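Peptide ABC transporter permease (PDB 6EXS) probably imports peptides across the bacterial membrane as a proton-coupled POT-family transporter, including the thioalcohol-conjugated peptide precursors of human axillary malodour. Local coordinates at residues 31-34 against 35-38; 37-40 against 41-44; 107-110 against 111-114. All coordinates share one frame; numbering follows the deposited sequence. Where two conformers were deposited one is given.

Contact 1: 31-34 against 35-38. With C3H (2-[[(2~{R})-2-azanyl-3-[(3~{S})-3-methyl-1-oxidanyl-hexan-3-yl]sulfanyl-propanoyl]amino]ethanoic acid), chain O.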
ATOM      1  N   SER A  31     -12.665  -1.267  -5.356  1.00 38.65           N
ATOM      2  CA  SER A  31     -13.320  -0.242  -4.563  1.00 37.67           C
ATOM      3  C   SER A  31     -12.322   0.592  -3.747  1.00 40.48           C
ATOM      4  O   SER A  31     -12.545   1.803  -3.618  1.00 41.72           O
ATOM      5  CB  SER A  31     -14.425  -0.847  -3.710  1.00 41.12           C
ATOM      6  OG  SER A  31     -13.934  -1.865  -2.857  1.00 52.43           O
ATOM      7  N   TYR A  32     -11.200  -0.010  -3.261  1.00 34.02           N
ATOM      8  CA  TYR A  32     -10.185   0.754  -2.521  1.00 32.82           C
ATOM      9  C   TYR A  32      -9.485   1.748  -3.415  1.00 38.28           C
ATOM     10  O   TYR A  32      -9.396   2.922  -3.045  1.00 40.33           O
ATOM     11  CB  TYR A  32      -9.126  -0.125  -1.839  1.00 33.31           C
ATOM     12  CG  TYR A  32      -7.959   0.667  -1.266  1.00 34.19           C
ATOM     13  CD1 TYR A  32      -8.111   1.446  -0.119  1.00 35.94           C
ATOM     14  CD2 TYR A  32      -6.702   0.638  -1.872  1.00 34.26           C
ATOM     15  CE1 TYR A  32      -7.052   2.194   0.397  1.00 34.71           C
ATOM     16  CE2 TYR A  32      -5.634   1.377  -1.361  1.00 34.66           C
ATOM     17  CZ  TYR A  32      -5.815   2.157  -0.227  1.00 39.80           C
ATOM     18  OH  TYR A  32      -4.757   2.862   0.308  1.00 38.62           O
ATOM     19  N   TYR A  33      -8.967   1.285  -4.571  1.00 33.51           N
ATOM     20  CA  TYR A  33      -8.225   2.140  -5.486  1.00 33.22           C
ATOM     21  C   TYR A  33      -9.112   3.126  -6.228  1.00 37.85           C
ATOM     22  O   TYR A  33      -8.640   4.201  -6.570  1.00 37.32           O
ATOM     23  CB  TYR A  33      -7.322   1.328  -6.426  1.00 34.21           C
ATOM     24  CG  TYR A  33      -6.096   0.811  -5.701  1.00 34.41           C
ATOM     25  CD1 TYR A  33      -5.134   1.688  -5.205  1.00 36.23           C
ATOM     26  CD2 TYR A  33      -5.938  -0.544  -5.437  1.00 34.88           C
ATOM     27  CE1 TYR A  33      -4.037   1.226  -4.481  1.00 38.14           C
ATOM     28  CE2 TYR A  33      -4.843  -1.020  -4.714  1.00 35.71           C
ATOM     29  CZ  TYR A  33      -3.905  -0.127  -4.224  1.00 45.65           C
ATOM     30  OH  TYR A  33      -2.809  -0.576  -3.538  1.00 49.49           O
ATOM     31  N   GLY A  34     -10.388   2.793  -6.394  1.00 35.45           N
ATOM     32  CA  GLY A  34     -11.362   3.665  -7.033  1.00 35.39           C
ATOM     33  C   GLY A  34     -11.697   4.849  -6.153  1.00 40.02           C
ATOM     34  O   GLY A  34     -11.695   5.996  -6.615  1.00 40.36           O
ATOM     35  N   MET A  35     -11.963   4.567  -4.863  1.00 35.94           N
ATOM     36  CA  MET A  35     -12.227   5.567  -3.820  1.00 35.09           C
ATOM     37  C   MET A  35     -10.974   6.467  -3.681  1.00 38.81           C
ATOM     38  O   MET A  35     -11.115   7.690  -3.619  1.00 38.75           O
ATOM     39  CB  MET A  35     -12.557   4.828  -2.498  1.00 36.80           C
ATOM     40  CG  MET A  35     -12.675   5.700  -1.263  1.00 38.94           C
ATOM     41  SD  MET A  35     -11.093   6.175  -0.533  1.00 41.50           S
ATOM     42  CE  MET A  35     -10.349   4.487  -0.098  1.00 37.49           C
ATOM     43  N   ARG A  36      -9.761   5.833  -3.644  1.00 35.12           N
ATOM     44  CA  ARG A  36      -8.446   6.481  -3.535  0.51 34.58           C
ATOM     45  C   ARG A  36      -8.182   7.466  -4.686  1.00 38.63           C
ATOM     46  O   ARG A  36      -7.714   8.582  -4.453  1.00 39.58           O
ATOM     47  CB  ARG A  36      -7.337   5.415  -3.500  0.51 32.38           C
ATOM     48  CG  ARG A  36      -6.549   5.367  -2.204  0.51 38.54           C
ATOM     49  CD  ARG A  36      -5.243   6.123  -2.345  0.51 46.30           C
ATOM     50  NE  ARG A  36      -4.080   5.243  -2.493  0.51 47.55           N
ATOM     51  CZ  ARG A  36      -3.526   4.894  -3.651  0.51 52.88           C
ATOM     52  NH1 ARG A  36      -4.040   5.319  -4.800  0.51 44.52           N
ATOM     53  NH2 ARG A  36      -2.455   4.118  -3.669  0.51 29.12           N
ATOM     54  N   ALA A  37      -8.477   7.042  -5.934  1.00 33.42           N
ATOM     55  CA  ALA A  37      -8.288   7.844  -7.150  1.00 33.30           C
ATOM     56  C   ALA A  37      -9.125   9.130  -7.126  1.00 38.60           C
ATOM     57  O   ALA A  37      -8.683  10.149  -7.636  1.00 37.57           O
ATOM     58  CB  ALA A  37      -8.652   7.021  -8.378  1.00 33.67           C
ATOM     59  N   MET A  38     -10.327   9.066  -6.514  1.00 37.15           N
ATOM     60  CA  MET A  38     -11.293  10.152  -6.369  1.00 37.72           C
ATOM     61  C   MET A  38     -11.028  11.013  -5.150  1.00 39.64           C
ATOM     62  O   MET A  38     -11.280  12.213  -5.206  1.00 39.54           O
ATOM     63  CB  MET A  38     -12.714   9.584  -6.232  1.00 41.13           C
ATOM     64  CG  MET A  38     -13.235   8.886  -7.466  1.00 46.37           C
ATOM     65  SD  MET A  38     -14.999   8.512  -7.279  1.00 52.67           S
ATOM     66  CE  MET A  38     -15.693   9.982  -7.888  1.00 50.08           C
TER
HETATM   67  O2  C3H O 514      -1.607  -2.056  -5.529  0.75 69.54           O
HETATM   68  C11 C3H O 514      -1.006  -2.113  -6.541  0.75 68.31           C
HETATM   69  O3  C3H O 514      -0.031  -2.929  -6.746  0.75 68.52           O
HETATM   70  C10 C3H O 514      -1.228  -1.219  -7.725  0.75 66.90           C
HETATM   71  N1  C3H O 514      -1.740   0.082  -7.369  0.75 65.30           N
HETATM   72  C9  C3H O 514      -0.935   1.074  -7.027  0.75 65.79           C
HETATM   73  O1  C3H O 514      -0.044   0.956  -6.198  0.75 68.68           O
HETATM   74  C8  C3H O 514      -1.112   2.395  -7.701  0.75 63.57           C
HETATM   75  N   C3H O 514      -2.413   2.427  -8.354  0.75 63.93           N
HETATM   76  C7  C3H O 514      -1.063   3.536  -6.684  0.75 63.34           C
HETATM   77  S   C3H O 514       0.474   4.491  -6.573  0.75 63.64           S
HETATM   78  C3  C3H O 514       0.782   5.478  -8.134  0.75 55.14           C
HETATM   79  C4  C3H O 514      -0.308   6.517  -8.197  0.75 52.12           C
HETATM   80  C5  C3H O 514       0.821   4.483  -9.302  0.75 51.07           C
HETATM   81  C6  C3H O 514       0.844   5.059 -10.700  0.75 46.34           C
HETATM   82  O   C3H O 514      -0.267   4.683 -11.444  0.75 41.31           O
HETATM   83  C2  C3H O 514       2.141   6.170  -8.082  0.75 54.02           C
HETATM   84  C1  C3H O 514       3.135   5.741  -9.147  0.75 51.79           C
HETATM   85  C   C3H O 514       4.435   6.488  -9.022  0.75 50.23           C

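Contact 2: 37-40 against 41-44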
ATOM      1  N   ALA A  37      -8.477   7.042  -5.934  1.00 33.42           N
ATOM      2  CA  ALA A  37      -8.288   7.844  -7.150  1.00 33.30           C
ATOM      3  C   ALA A  37      -9.125   9.130  -7.126  1.00 38.60           C
ATOM      4  O   ALA A  37      -8.683  10.149  -7.636  1.00 37.57           O
ATOM      5  CB  ALA A  37      -8.652   7.021  -8.378  1.00 33.67           C
ATOM      6  N   MET A  38     -10.327   9.066  -6.514  1.00 37.15           N
ATOM      7  CA  MET A  38     -11.293  10.152  -6.369  1.00 37.72           C
ATOM      8  C   MET A  38     -11.028  11.013  -5.150  1.00 39.64           C
ATOM      9  O   MET A  38     -11.280  12.213  -5.206  1.00 39.54           O
ATOM     10  CB  MET A  38     -12.714   9.584  -6.232  1.00 41.13           C
ATOM     11  CG  MET A  38     -13.235   8.886  -7.466  1.00 46.37           C
ATOM     12  SD  MET A  38     -14.999   8.512  -7.279  1.00 52.67           S
ATOM     13  CE  MET A  38     -15.693   9.982  -7.888  1.00 50.08           C
ATOM     14  N   LEU A  39     -10.590  10.399  -4.029  1.00 35.14           N
ATOM     15  CA  LEU A  39     -10.399  11.075  -2.738  1.00 34.38           C
ATOM     16  C   LEU A  39      -9.563  12.353  -2.804  1.00 39.33           C
ATOM     17  O   LEU A  39      -9.985  13.348  -2.217  1.00 40.78           O
ATOM     18  CB  LEU A  39      -9.851  10.129  -1.652  1.00 33.25           C
ATOM     19  CG  LEU A  39     -10.175  10.529  -0.199  1.00 37.72           C
ATOM     20  CD1 LEU A  39     -11.652  10.322   0.129  1.00 37.54           C
ATOM     21  CD2 LEU A  39      -9.322   9.738   0.784  1.00 40.67           C
ATOM     22  N   ILE A  40      -8.423  12.352  -3.522  1.00 34.87           N
ATOM     23  CA  ILE A  40      -7.553  13.533  -3.608  1.00 34.79           C
ATOM     24  C   ILE A  40      -8.292  14.732  -4.228  1.00 39.56           C
ATOM     25  O   ILE A  40      -8.252  15.813  -3.650  1.00 40.89           O
ATOM     26  CB  ILE A  40      -6.165  13.243  -4.280  1.00 37.63           C
ATOM     27  CG1 ILE A  40      -5.226  14.494  -4.255  1.00 38.73           C
ATOM     28  CG2 ILE A  40      -6.278  12.635  -5.703  1.00 36.81           C
ATOM     29  CD1 ILE A  40      -4.727  14.963  -2.889  1.00 38.84           C
ATOM     30  N   PHE A  41      -9.017  14.526  -5.342  1.00 35.00           N
ATOM     31  CA  PHE A  41      -9.774  15.582  -6.019  1.00 34.31           C
ATOM     32  C   PHE A  41     -10.984  16.016  -5.217  1.00 39.65           C
ATOM     33  O   PHE A  41     -11.204  17.217  -5.073  1.00 40.61           O
ATOM     34  CB  PHE A  41     -10.140  15.174  -7.446  1.00 34.69           C
ATOM     35  CG  PHE A  41      -8.921  14.706  -8.195  1.00 34.65           C
ATOM     36  CD1 PHE A  41      -7.893  15.589  -8.501  1.00 36.91           C
ATOM     37  CD2 PHE A  41      -8.759  13.361  -8.517  1.00 34.95           C
ATOM     38  CE1 PHE A  41      -6.738  15.142  -9.135  1.00 37.79           C
ATOM     39  CE2 PHE A  41      -7.616  12.922  -9.172  1.00 36.68           C
ATOM     40  CZ  PHE A  41      -6.602  13.807  -9.457  1.00 35.34           C
ATOM     41  N   TYR A  42     -11.721  15.052  -4.632  1.00 34.50           N
ATOM     42  CA  TYR A  42     -12.874  15.321  -3.777  1.00 34.71           C
ATOM     43  C   TYR A  42     -12.487  16.237  -2.598  1.00 40.79           C
ATOM     44  O   TYR A  42     -13.246  17.135  -2.265  1.00 41.19           O
ATOM     45  CB  TYR A  42     -13.454  14.001  -3.256  1.00 34.94           C
ATOM     46  CG  TYR A  42     -14.586  14.162  -2.268  1.00 36.17           C
ATOM     47  CD1 TYR A  42     -15.746  14.857  -2.611  1.00 37.69           C
ATOM     48  CD2 TYR A  42     -14.526  13.576  -1.006  1.00 37.06           C
ATOM     49  CE1 TYR A  42     -16.812  14.970  -1.722  1.00 38.46           C
ATOM     50  CE2 TYR A  42     -15.590  13.678  -0.108  1.00 38.66           C
ATOM     51  CZ  TYR A  42     -16.732  14.380  -0.471  1.00 46.60           C
ATOM     52  OH  TYR A  42     -17.788  14.490   0.403  1.00 48.32           O
ATOM     53  N   MET A  43     -11.297  16.031  -1.995  1.00 37.14           N
ATOM     54  CA  MET A  43     -10.806  16.848  -0.884  1.00 36.47           C
ATOM     55  C   MET A  43     -10.435  18.299  -1.259  1.00 41.72           C
ATOM     56  O   MET A  43     -10.939  19.223  -0.610  1.00 41.96           O
ATOM     57  CB  MET A  43      -9.633  16.159  -0.179  1.00 37.72           C
ATOM     58  CG  MET A  43     -10.052  14.944   0.608  1.00 40.52           C
ATOM     59  SD  MET A  43      -8.739  14.323   1.662  1.00 44.38           S
ATOM     60  CE  MET A  43      -7.722  13.485   0.478  1.00 39.57           C
ATOM     61  N   TYR A  44      -9.538  18.513  -2.261  1.00 38.26           N
ATOM     62  CA  TYR A  44      -9.091  19.874  -2.563  1.00 39.16           C
ATOM     63  C   TYR A  44      -9.960  20.621  -3.587  1.00 43.34           C
ATOM     64  O   TYR A  44      -9.834  21.852  -3.673  1.00 43.64           O
ATOM     65  CB  TYR A  44      -7.595  19.943  -2.934  1.00 40.82           C
ATOM     66  CG  TYR A  44      -7.245  19.689  -4.383  1.00 42.60           C
ATOM     67  CD1 TYR A  44      -7.064  18.397  -4.858  1.00 43.55           C
ATOM     68  CD2 TYR A  44      -6.986  20.745  -5.256  1.00 43.98           C
ATOM     69  CE1 TYR A  44      -6.713  18.154  -6.182  1.00 44.83           C
ATOM     70  CE2 TYR A  44      -6.607  20.514  -6.578  1.00 44.19           C
ATOM     71  CZ  TYR A  44      -6.481  19.215  -7.038  1.00 49.51           C
ATOM     72  OH  TYR A  44      -6.125  18.954  -8.338  1.00 48.91           O
TER

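Contact 3: 107-110 against 111-114. With OLC ((2R)-2,3-dihydroxypropyl (9Z)-octadec-9-enoate), chain E; OLC ((2R)-2,3-dihydroxypropyl (9Z)-octadec-9-enoate), chain K.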
ATOM      1  N   LEU A 107     -22.825   9.221   1.893  1.00 48.22           N
ATOM      2  CA  LEU A 107     -23.774  10.075   2.606  1.00 49.29           C
ATOM      3  C   LEU A 107     -23.321  11.557   2.618  1.00 52.69           C
ATOM      4  O   LEU A 107     -22.132  11.804   2.423  1.00 51.79           O
ATOM      5  CB  LEU A 107     -24.018   9.522   4.022  1.00 50.11           C
ATOM      6  CG  LEU A 107     -24.718   8.146   4.096  1.00 55.02           C
ATOM      7  CD1 LEU A 107     -24.220   7.336   5.271  1.00 55.03           C
ATOM      8  CD2 LEU A 107     -26.222   8.283   4.152  1.00 58.06           C
ATOM      9  N   PRO A 108     -24.214  12.570   2.769  1.00 49.69           N
ATOM     10  CA  PRO A 108     -23.735  13.967   2.739  1.00 49.35           C
ATOM     11  C   PRO A 108     -23.287  14.441   4.127  1.00 53.30           C
ATOM     12  O   PRO A 108     -23.933  15.291   4.745  1.00 53.86           O
ATOM     13  CB  PRO A 108     -24.942  14.733   2.188  1.00 51.95           C
ATOM     14  CG  PRO A 108     -26.146  13.904   2.599  1.00 57.42           C
ATOM     15  CD  PRO A 108     -25.677  12.518   2.993  1.00 52.39           C
ATOM     16  N   PHE A 109     -22.180  13.852   4.632  1.00 48.51           N
ATOM     17  CA  PHE A 109     -21.646  14.134   5.967  1.00 47.77           C
ATOM     18  C   PHE A 109     -20.374  14.976   5.966  1.00 48.56           C
ATOM     19  O   PHE A 109     -19.743  15.102   7.009  1.00 47.82           O
ATOM     20  CB  PHE A 109     -21.444  12.822   6.760  1.00 49.43           C
ATOM     21  CG  PHE A 109     -22.686  12.025   7.119  1.00 51.53           C
ATOM     22  CD1 PHE A 109     -23.912  12.657   7.310  1.00 55.58           C
ATOM     23  CD2 PHE A 109     -22.616  10.653   7.319  1.00 52.81           C
ATOM     24  CE1 PHE A 109     -25.048  11.920   7.651  1.00 57.13           C
ATOM     25  CE2 PHE A 109     -23.749   9.925   7.689  1.00 55.95           C
ATOM     26  CZ  PHE A 109     -24.958  10.559   7.840  1.00 55.04           C
ATOM     27  N   ALA A 110     -20.015  15.575   4.811  1.00 44.42           N
ATOM     28  CA  ALA A 110     -18.849  16.453   4.622  1.00 43.97           C
ATOM     29  C   ALA A 110     -17.564  15.955   5.336  1.00 47.41           C
ATOM     30  O   ALA A 110     -17.133  14.849   5.037  1.00 46.00           O
ATOM     31  CB  ALA A 110     -19.189  17.899   5.010  1.00 45.59           C
ATOM     32  N   LEU A 111     -16.960  16.740   6.260  1.00 45.56           N
ATOM     33  CA  LEU A 111     -15.723  16.355   6.950  1.00 45.58           C
ATOM     34  C   LEU A 111     -15.877  15.149   7.884  1.00 50.94           C
ATOM     35  O   LEU A 111     -14.944  14.350   7.987  1.00 50.34           O
ATOM     36  CB  LEU A 111     -15.071  17.534   7.692  1.00 46.39           C
ATOM     37  CG  LEU A 111     -14.433  18.653   6.841  1.00 50.63           C
ATOM     38  CD1 LEU A 111     -13.674  19.642   7.729  1.00 51.34           C
ATOM     39  CD2 LEU A 111     -13.498  18.103   5.771  1.00 50.93           C
ATOM     40  N   PHE A 112     -17.053  14.990   8.525  1.00 48.69           N
ATOM     41  CA  PHE A 112     -17.334  13.841   9.382  1.00 48.55           C
ATOM     42  C   PHE A 112     -17.305  12.562   8.537  1.00 49.93           C
ATOM     43  O   PHE A 112     -16.666  11.594   8.945  1.00 49.88           O
ATOM     44  CB  PHE A 112     -18.680  13.977  10.134  1.00 52.13           C
ATOM     45  CG  PHE A 112     -19.042  12.736  10.927  1.00 55.09           C
ATOM     46  CD1 PHE A 112     -18.576  12.556  12.226  1.00 59.50           C
ATOM     47  CD2 PHE A 112     -19.821  11.727  10.361  1.00 57.62           C
ATOM     48  CE1 PHE A 112     -18.888  11.394  12.946  1.00 60.86           C
ATOM     49  CE2 PHE A 112     -20.129  10.566  11.082  1.00 60.93           C
ATOM     50  CZ  PHE A 112     -19.665  10.410  12.371  1.00 59.50           C
ATOM     51  N   GLY A 113     -17.983  12.587   7.381  1.00 44.05           N
ATOM     52  CA  GLY A 113     -18.056  11.478   6.434  1.00 41.83           C
ATOM     53  C   GLY A 113     -16.707  11.054   5.902  1.00 44.68           C
ATOM     54  O   GLY A 113     -16.501   9.871   5.635  1.00 43.26           O
ATOM     55  N   LEU A 114     -15.765  12.014   5.770  1.00 41.65           N
ATOM     56  CA  LEU A 114     -14.404  11.756   5.310  1.00 40.44           C
ATOM     57  C   LEU A 114     -13.572  11.089   6.398  1.00 43.72           C
ATOM     58  O   LEU A 114     -12.997  10.028   6.143  1.00 42.14           O
ATOM     59  CB  LEU A 114     -13.732  13.049   4.792  1.00 40.98           C
ATOM     60  CG  LEU A 114     -12.201  13.054   4.629  1.00 45.36           C
ATOM     61  CD1 LEU A 114     -11.761  12.259   3.430  1.00 44.55           C
ATOM     62  CD2 LEU A 114     -11.669  14.461   4.531  1.00 48.25           C
TER
HETATM   63  C10 OLC E 504     -17.496   6.556  14.143  1.00 74.22           C
HETATM   64  C9  OLC E 504     -16.214   6.819  14.350  1.00 73.26           C
HETATM   65  C11 OLC E 504     -18.347   7.036  12.999  1.00 75.21           C
HETATM   66  C8  OLC E 504     -15.317   7.663  13.493  1.00 72.82           C
HETATM   67  C24 OLC E 504     -15.496  18.931  12.123  1.00 89.85           C
HETATM   68  C12 OLC E 504     -19.766   6.473  12.991  1.00 76.58           C
HETATM   69  C7  OLC E 504     -14.653   8.815  14.242  1.00 73.12           C
HETATM   70  C13 OLC E 504     -20.553   6.828  11.737  1.00 76.55           C
HETATM   71  C6  OLC E 504     -14.100   9.909  13.336  1.00 73.54           C
HETATM   72  C5  OLC E 504     -15.119  10.964  12.914  1.00 74.71           C
HETATM   73  C4  OLC E 504     -15.269  12.126  13.889  1.00 77.25           C
HETATM   74  C3  OLC E 504     -14.294  13.276  13.667  1.00 79.49           C
HETATM   75  C2  OLC E 504     -14.824  14.338  12.707  1.00 81.60           C
HETATM   76  C21 OLC E 504     -13.654  17.486  11.136  1.00 86.64           C
HETATM   77  C1  OLC E 504     -13.865  15.457  12.410  1.00 83.61           C
HETATM   78  C22 OLC E 504     -14.016  18.786  11.827  1.00 88.98           C
HETATM   79  O19 OLC E 504     -12.717  15.504  12.773  1.00 84.00           O
HETATM   80  O25 OLC E 504     -16.252  19.164  10.938  1.00 89.26           O
HETATM   81  O23 OLC E 504     -13.249  18.924  13.026  1.00 90.03           O
HETATM   82  O20 OLC E 504     -14.459  16.405  11.672  1.00 85.36           O
HETATM   83  C24 OLC K 510     -29.733  11.720   4.761  1.00 90.11           C
HETATM   84  C5  OLC K 510     -25.164   5.060   9.602  1.00 81.81           C
HETATM   85  C4  OLC K 510     -26.267   6.081   9.814  1.00 82.14           C
HETATM   86  C3  OLC K 510     -26.837   6.618   8.516  1.00 82.49           C
HETATM   87  C2  OLC K 510     -27.955   7.632   8.724  1.00 84.64           C
HETATM   88  C21 OLC K 510     -29.844   9.923   6.508  1.00 90.52           C
HETATM   89  C1  OLC K 510     -28.560   8.130   7.443  1.00 86.44           C
HETATM   90  C22 OLC K 510     -29.064  11.099   5.969  1.00 90.61           C
HETATM   91  O19 OLC K 510     -28.598   7.510   6.410  1.00 85.82           O
HETATM   92  O25 OLC K 510     -29.110  12.943   4.394  1.00 90.05           O
HETATM   93  O23 OLC K 510     -28.921  12.078   7.003  1.00 91.58           O
HETATM   94  O20 OLC K 510     -29.068   9.361   7.596  1.00 88.94           O

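Contact 1: 31-34 against 35-38
Ser31 O takes the N-H of Met35 at 3.1 Å, a helical i to i+4 bond, while the Ser31 hydroxyl turns back to the carbonyls of Trp27 and Glu28. Tyr32 repeats the backbone bond to Arg36, but its ring does more. CG is anti to the backbone N (chi1 171°), and the ring crosses the Arg36 side chain, whose CG lies over one face, 4.2 Å from the centroid in a CH-pi contact. Met35 bends its chain to bring CE within 3.8 Å of Tyr32 CD1. Tyr33 lines the peptide pocket. One ring face receives ligand N1, the opposite face rests on Tyr32, and Tyr33 OH comes 2.8 Å from ligand O2; Phe335 O, Gln336 O and Asn339 N also hydrogen-bond the ligand. In the Arg36 conformer described, one of two modelled, the Tyr33 ring edge points at the guanidinium face, the planes 79° apart and CE1 3.4 Å from NH2. The same NH2 reaches ligand C7 and has a long, weak ion pair with Glu303. Gly34 closes the turn with a weak bond from Met38 N. Helices 56-72, 147-174 and 178-204 pack around this part of helix 16-44.

Contact 2: 37-40 against 41-44
Met38 O receives the N-H of Tyr42 at 2.9 Å, with an angle of 170° at the hydrogen, and the same i to i+4 bonding continues from Met43 N to Leu39 O and from Tyr44 N to Ile40 O. This run of main-chain bonds carries helix 16-44 to its end. Ile40 has CG1 anti to the backbone N (chi1 -176°), which leaves CG2 between the backbone N and the carbonyl carbon. That methyl lies over one face of the Phe41 ring, 3.8 Å from its centroid in a CH-pi contact. The rim of the ring serves a different neighbour: Phe41 CD2 stands 3.3 Å from Ala37 O, which lies near the ring plane. Ile40 O, which already accepts the Tyr44 N-H, also has the edge of the Tyr44 ring beside it, with CD1 at 3.1 Å. On another side of the helix Met43 bends at its last torsion (chi3 -77°), turning the methyl CE back to 3.9 Å from Leu39 CG. Helix 309-316 touches Ile40, Phe41 and Tyr44, whereas Tyr42 meets the rings of Phe178 and Phe182 of helix 178-204. Two aromatic edges thus lie against carbonyl oxygens, consistent with weak C-H...O attraction there, while the face of the Phe41 ring takes a methyl.

Contact 3: 107-110 against 111-114
Phe109 and Gly113 meet through both polar and apolar contacts. Among the polar ones, Gly113 N donates to Phe109 O at 3.1 Å, tying the first turn of helix 110-137 to the loop leading into it. This bond is straight at the hydrogen (168°), yet the donor stands far above the carbonyl plane, 70° out of it. Leu114 N to Ala110 O, at 3.2 Å, is the bond that follows. Just upstream, Pro108 is the centre of an inverse gamma turn, held by a weak bond from Phe109 N to Leu107 O. In the apolar packing, Gly113 has no side chain to intervene, and Phe109 CB comes to 3.5 Å from Gly113 N. The same CB meets the edge of the Phe112 ring, 4.1 Å from CD2. Phe112 reaches it by setting CG anti to the backbone N (chi1 175°). Leu107 CB rests over a face of the Phe109 ring. Lipid contacts form the third group. One monoolein molecule runs past Phe112, with its C11 at 3.7 Å from Phe112 CZ, and places C21 at 3.7 Å from Leu111 CB; a second brings its ester carbonyl oxygen O19 to 3.4 Å from Leu107 CD2. Two main-chain bonds cross the junction, and Leu107, Pro108, Phe109, Leu111 and Phe112 meet lipid, while Leu114 faces helix 16-44, as expected where a short interhelical connection borders the membrane.

Contacts 1 and 2 follow one another on helix 16-44, sharing Ala37 and Met38, with centres about 9 Å apart. Contact 3 comes later in the chain, where helix 74-106 gives way to helix 110-137. Its centre lies about 13 Å from that of contact 2 and about 16 Å from that of contact 1. Contacts 2 and 3 touch, Leu39 CD1 meeting Leu114 CD1 at 3.8 Å, whereas contacts 1 and 3 do not. The series leads from the peptide pocket, where Tyr33 lies, along helix 16-44 and, through Leu39 and Leu114, across to the lipid-facing start of helix 110-137. It illustrates how one membrane helix can line a substrate site and pack against its neighbours.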